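PDB 4FZQ: uncharacterized protein conserved in bacteria from Streptococcus suis, which is a surface antigen that mediates attachment to host cells, represented here by its G5 domain, a module probably involved in binding host surface glycans. Local coordinates for residues 16-21 and 71-76; 9-14 and 39-44. The protein carries 1 engineered substitution. All blocks are in the same frame, centred on the assembly; numbering follows the deposited sequence.

Contact 1. Residues 16-21 and 71-76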
# COMPACT_ATOMS: atom_id res chain seq x y z
N ILE A 16 -3.58 -7.41 -8.05
CA ILE A 16 -3.48 -8.20 -9.27
C ILE A 16 -2.19 -9.00 -9.20
O ILE A 16 -1.14 -8.48 -8.83
CB ILE A 16 -3.42 -7.31 -10.54
CG1 ILE A 16 -4.82 -6.77 -10.88
CG2 ILE A 16 -2.92 -8.12 -11.73
CD1 ILE A 16 -5.39 -5.74 -9.93
N LYS A 17 -2.25 -10.28 -9.53
CA LYS A 17 -1.05 -11.09 -9.51
C LYS A 17 -0.43 -10.97 -10.90
O LYS A 17 -1.14 -11.02 -11.90
CB LYS A 17 -1.37 -12.55 -9.21
CG LYS A 17 -1.96 -12.81 -7.84
CD LYS A 17 -2.21 -14.30 -7.65
CE LYS A 17 -2.81 -14.60 -6.29
NZ LYS A 17 -4.19 -14.06 -6.20
N GLU A 18 0.89 -10.79 -10.96
CA GLU A 18 1.55 -10.65 -12.24
C GLU A 18 2.56 -11.76 -12.48
O GLU A 18 3.54 -11.90 -11.74
CB GLU A 18 2.26 -9.30 -12.34
CG GLU A 18 2.65 -8.92 -13.77
CD GLU A 18 3.42 -7.60 -13.86
OE1 GLU A 18 4.62 -7.58 -13.52
OE2 GLU A 18 2.82 -6.57 -14.25
N GLU A 19 2.33 -12.53 -13.53
CA GLU A 19 3.24 -13.60 -13.88
C GLU A 19 4.30 -13.09 -14.85
O GLU A 19 3.97 -12.37 -15.80
CB GLU A 19 2.47 -14.75 -14.54
CG GLU A 19 3.37 -15.84 -15.03
CD GLU A 19 2.63 -16.97 -15.69
OE1 GLU A 19 1.39 -16.88 -15.85
OE2 GLU A 19 3.29 -17.97 -16.06
N ILE A 20 5.56 -13.41 -14.60
CA ILE A 20 6.64 -13.02 -15.51
C ILE A 20 6.98 -14.33 -16.20
O ILE A 20 7.37 -15.31 -15.57
CB ILE A 20 7.89 -12.46 -14.79
CG1 ILE A 20 7.63 -11.04 -14.29
CG2 ILE A 20 9.05 -12.36 -15.78
CD1 ILE A 20 7.11 -10.01 -15.27
N ARG A 21 6.83 -14.33 -17.51
CA ARG A 21 7.06 -15.51 -18.32
C ARG A 21 8.18 -15.23 -19.32
O ARG A 21 8.28 -14.13 -19.85
CB ARG A 21 5.74 -15.83 -19.01
CG ARG A 21 5.63 -17.16 -19.68
CD ARG A 21 4.21 -17.37 -20.19
NE ARG A 21 3.24 -17.52 -19.11
CZ ARG A 21 1.97 -17.89 -19.30
NH1 ARG A 21 1.53 -18.14 -20.52
NH2 ARG A 21 1.15 -18.03 -18.26
N ARG A 71 -2.09 -11.19 -14.62
CA ARG A 71 -1.61 -10.25 -15.60
C ARG A 71 -0.36 -11.01 -16.03
O ARG A 71 0.42 -11.47 -15.18
CB ARG A 71 -1.24 -8.95 -14.90
CG ARG A 71 -0.58 -7.89 -15.76
CD ARG A 71 -0.28 -6.65 -14.93
NE ARG A 71 0.58 -5.70 -15.62
CZ ARG A 71 0.21 -4.99 -16.68
NH1 ARG A 71 -1.01 -5.12 -17.17
NH2 ARG A 71 1.08 -4.17 -17.26
N ILE A 72 -0.16 -11.21 -17.33
CA ILE A 72 1.02 -11.94 -17.76
C ILE A 72 2.00 -11.05 -18.50
O ILE A 72 1.67 -10.46 -19.54
CB ILE A 72 0.66 -13.15 -18.68
CG1 ILE A 72 0.01 -14.27 -17.87
CG2 ILE A 72 1.91 -13.71 -19.30
CD1 ILE A 72 -0.13 -14.13 -16.35
N LEU A 73 3.22 -10.95 -17.97
CA LEU A 73 4.26 -10.16 -18.61
C LEU A 73 5.23 -11.14 -19.26
O LEU A 73 5.75 -12.04 -18.61
CB LEU A 73 4.99 -9.29 -17.59
CG LEU A 73 5.90 -8.23 -18.24
CD1 LEU A 73 5.00 -7.15 -18.83
CD2 LEU A 73 6.86 -7.63 -17.23
N VAL A 74 5.45 -10.97 -20.56
CA VAL A 74 6.35 -11.85 -21.31
C VAL A 74 7.61 -11.07 -21.70
O VAL A 74 7.53 -10.01 -22.31
CB VAL A 74 5.66 -12.39 -22.59
CG1 VAL A 74 6.52 -13.46 -23.23
CG2 VAL A 74 4.29 -12.98 -22.25
N LYS A 75 8.78 -11.60 -21.33
CA LYS A 75 10.03 -10.93 -21.64
C LYS A 75 11.07 -11.87 -22.25
O LYS A 75 10.93 -13.10 -22.24
CB LYS A 75 10.59 -10.27 -20.39
CG LYS A 75 10.74 -11.20 -19.22
CD LYS A 75 11.25 -10.46 -17.99
CE LYS A 75 12.64 -9.90 -18.22
NZ LYS A 75 13.18 -9.26 -16.99
N GLY A 76 12.13 -11.26 -22.78
CA GLY A 76 13.18 -12.01 -23.43
C GLY A 76 14.35 -12.38 -22.55
O GLY A 76 15.48 -12.51 -23.05
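Residues 18-21 and 71-75 run side by side as parallel strands, 23° apart in direction, joined by five backbone hydrogen bonds from Arg71 N to Lys17 O at one end to Lys75 N to Arg21 O (3.0 Å) at the other. They belong to the mixed sheet in which 71-75 lies between 18-22 and 31-35, and Glu18 and Ile20 make backbone hydrogen bonds to the second subunit. On one face Glu18 and Arg71 lie alongside, both extended, with CG anti to the backbone N in each. Glu18 OE2 offers its anti lone pair to Arg71 NE at 2.8 Å, close to the guanidinium plane, in a salt bridge bent to 138°. Ile20 and Leu73 follow on the same face, pointing the same way. On the other face Ile72 packs against the Glu19-Arg21 ion pair: its CD1 lies alongside Glu19, 3.2 Å from Glu19 CB, and its CG2 is 4.0 Å above the guanidinium plane of Arg21, toward the rim. A bend at chi3 (-69°) sets Arg21 NE; Arg21 NH2 bonds Glu19 OE1 at 2.7 Å from above the carboxylate plane, and NH2 and NE add weak bonds to OE2. Lys30 of the second subunit forms another salt bridge with OE1. The buried Glu19 carboxylate is thus held by two cations, which would be expected to stabilise its ionised form.

Contact 2. Residues 9-14 and 39-44; sequences KVEEAL and AGKKVS
The pairing of 9-14 with 39-44 is an antiparallel ladder within the three-stranded sheet of the G5 domain, its strand directions 161° apart. Val10 and Ser44 form a hydrogen-bonded pair, with Val10 N to Ser44 O at 2.8 Å and Ser44 N returning to Val10 O. Glu12 and Lys42 repeat the reciprocal pattern, and farther along Leu14 N bonds Gly40 O at 3.1 Å; that N-H points almost straight at the oxygen but approaches from above the carbonyl plane, 64° out of it. Between these pairs, Glu11 faces Val43 and Ala13 faces Lys41 as non-hydrogen-bonded pairs. Val43 spreads its two methyls between neighbours of the other strand: CG1 lies 3.4 Å from Lys9 CG, and CG2 rests 3.3 Å from Glu11 CG. Glu11 then slants across Lys41, whose chain bends at chi3 (-64°); OE1 and NZ make at most a long salt bridge, and the position of OE1 is uncertain. On the other face Glu12 and Lys42 stand side by side, extended, their charged ends OE1 and NZ 4.1 Å apart and so beyond a salt bridge. Leu14 lays its side chain over the backbone of 40-41, with CD1 3.3 Å from Lys41 N, while CD2 meets Lys42 CB at 3.9 Å and the two side chains cross at about a right angle. A water accepts the N-H of Gly40 at 2.9 Å. Strand 41-50 is the middle strand of this sheet: Lys41 and Val43 bond through their backbones to Val66 and Thr64 of strand 55-66, and along the outer edge Val10, Glu11 and Glu12 pair antiparallel with a strand of the third subunit, continuing the sheet across the interface.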
# COMPACT_ATOMS: atom_id res chain seq x y z
N LYS A 9 -22.74 -6.18 2.20
CA LYS A 9 -21.72 -6.89 1.46
C LYS A 9 -20.63 -5.87 1.14
O LYS A 9 -20.91 -4.80 0.61
CB LYS A 9 -22.32 -7.47 0.18
CG LYS A 9 -21.35 -8.30 -0.65
CD LYS A 9 -21.95 -8.72 -1.99
CE LYS A 9 -23.09 -9.72 -1.83
NZ LYS A 9 -24.23 -9.20 -1.00
N VAL A 10 -19.39 -6.19 1.49
CA VAL A 10 -18.26 -5.31 1.22
C VAL A 10 -17.24 -6.07 0.36
O VAL A 10 -16.78 -7.14 0.74
CB VAL A 10 -17.59 -4.85 2.53
CG1 VAL A 10 -16.31 -4.09 2.23
CG2 VAL A 10 -18.56 -3.98 3.33
N GLU A 11 -16.92 -5.52 -0.80
CA GLU A 11 -15.97 -6.14 -1.72
C GLU A 11 -14.60 -5.48 -1.73
O GLU A 11 -14.49 -4.30 -2.04
CB GLU A 11 -16.51 -6.12 -3.15
CG GLU A 11 -17.39 -7.30 -3.50
CD GLU A 11 -17.64 -7.43 -4.99
OE1 GLU A 11 -16.71 -7.16 -5.80
OE2 GLU A 11 -18.77 -7.83 -5.37
N GLU A 12 -13.57 -6.24 -1.40
CA GLU A 12 -12.23 -5.69 -1.43
C GLU A 12 -11.48 -6.28 -2.62
O GLU A 12 -11.41 -7.50 -2.78
CB GLU A 12 -11.49 -6.03 -0.15
CG GLU A 12 -10.07 -5.55 -0.16
CD GLU A 12 -9.34 -5.86 1.12
OE1 GLU A 12 -9.86 -5.50 2.20
OE2 GLU A 12 -8.24 -6.46 1.05
N ALA A 13 -10.94 -5.42 -3.47
CA ALA A 13 -10.22 -5.93 -4.62
C ALA A 13 -8.87 -6.45 -4.16
O ALA A 13 -8.18 -5.81 -3.37
CB ALA A 13 -10.02 -4.85 -5.66
N LEU A 14 -8.51 -7.64 -4.63
CA LEU A 14 -7.24 -8.22 -4.28
C LEU A 14 -6.19 -7.72 -5.25
O LEU A 14 -6.48 -7.44 -6.41
CB LEU A 14 -7.31 -9.74 -4.40
CG LEU A 14 -8.37 -10.40 -3.53
CD1 LEU A 14 -8.40 -11.89 -3.80
CD2 LEU A 14 -8.04 -10.12 -2.08
N ALA A 39 -8.46 -8.20 -11.22
CA ALA A 39 -8.27 -8.34 -9.79
C ALA A 39 -9.13 -9.44 -9.17
O ALA A 39 -10.24 -9.71 -9.63
CB ALA A 39 -8.59 -7.01 -9.10
N GLY A 40 -8.58 -10.09 -8.15
CA GLY A 40 -9.31 -11.12 -7.45
C GLY A 40 -10.31 -10.41 -6.54
O GLY A 40 -10.41 -9.19 -6.55
N LYS A 41 -11.02 -11.16 -5.71
CA LYS A 41 -12.03 -10.53 -4.89
C LYS A 41 -12.18 -11.13 -3.49
O LYS A 41 -12.11 -12.35 -3.30
CB LYS A 41 -13.35 -10.64 -5.65
CG LYS A 41 -14.40 -9.63 -5.30
CD LYS A 41 -15.52 -9.68 -6.35
CE LYS A 41 -15.00 -9.27 -7.73
NZ LYS A 41 -16.07 -9.26 -8.77
N LYS A 42 -12.38 -10.27 -2.50
CA LYS A 42 -12.60 -10.71 -1.13
C LYS A 42 -13.92 -10.08 -0.71
O LYS A 42 -13.99 -8.88 -0.46
CB LYS A 42 -11.49 -10.24 -0.22
CG LYS A 42 -11.68 -10.56 1.25
CD LYS A 42 -10.49 -10.01 2.02
CE LYS A 42 -10.75 -9.96 3.51
NZ LYS A 42 -9.73 -9.09 4.19
N VAL A 43 -14.97 -10.90 -0.66
CA VAL A 43 -16.29 -10.41 -0.29
C VAL A 43 -16.68 -10.81 1.13
O VAL A 43 -16.70 -11.99 1.47
CB VAL A 43 -17.37 -10.94 -1.23
CG1 VAL A 43 -18.71 -10.47 -0.77
CG2 VAL A 43 -17.10 -10.48 -2.64
N SER A 44 -16.99 -9.81 1.95
CA SER A 44 -17.40 -10.06 3.31
C SER A 44 -18.86 -9.67 3.47
O SER A 44 -19.30 -8.62 2.96
CB SER A 44 -16.56 -9.24 4.29
OG SER A 44 -15.19 -9.54 4.18
O HOH W 1 -5.74 -10.54 -7.74

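How the contacts relate
From the N terminus, strand 4-13 enters contact 2 first and leads through a short connection into strand 18-22, the first half of contact 1. The chain then passes through strand 31-35 and returns at 39-44, closing contact 2 around a 24-residue loop, before the hairpin of strands 41-50 and 55-66 and the final strand 71-75 close contact 1 across 49 residues. The segments alternate, so the two closures cross. Contact 2 belongs to the antiparallel sheet and contact 1 to the mixed sheet, with centres about 23 Å apart. They meet at the junction, where Ile16 CD1 packs 3.5 Å from Ala39 CB, linking the two sheets.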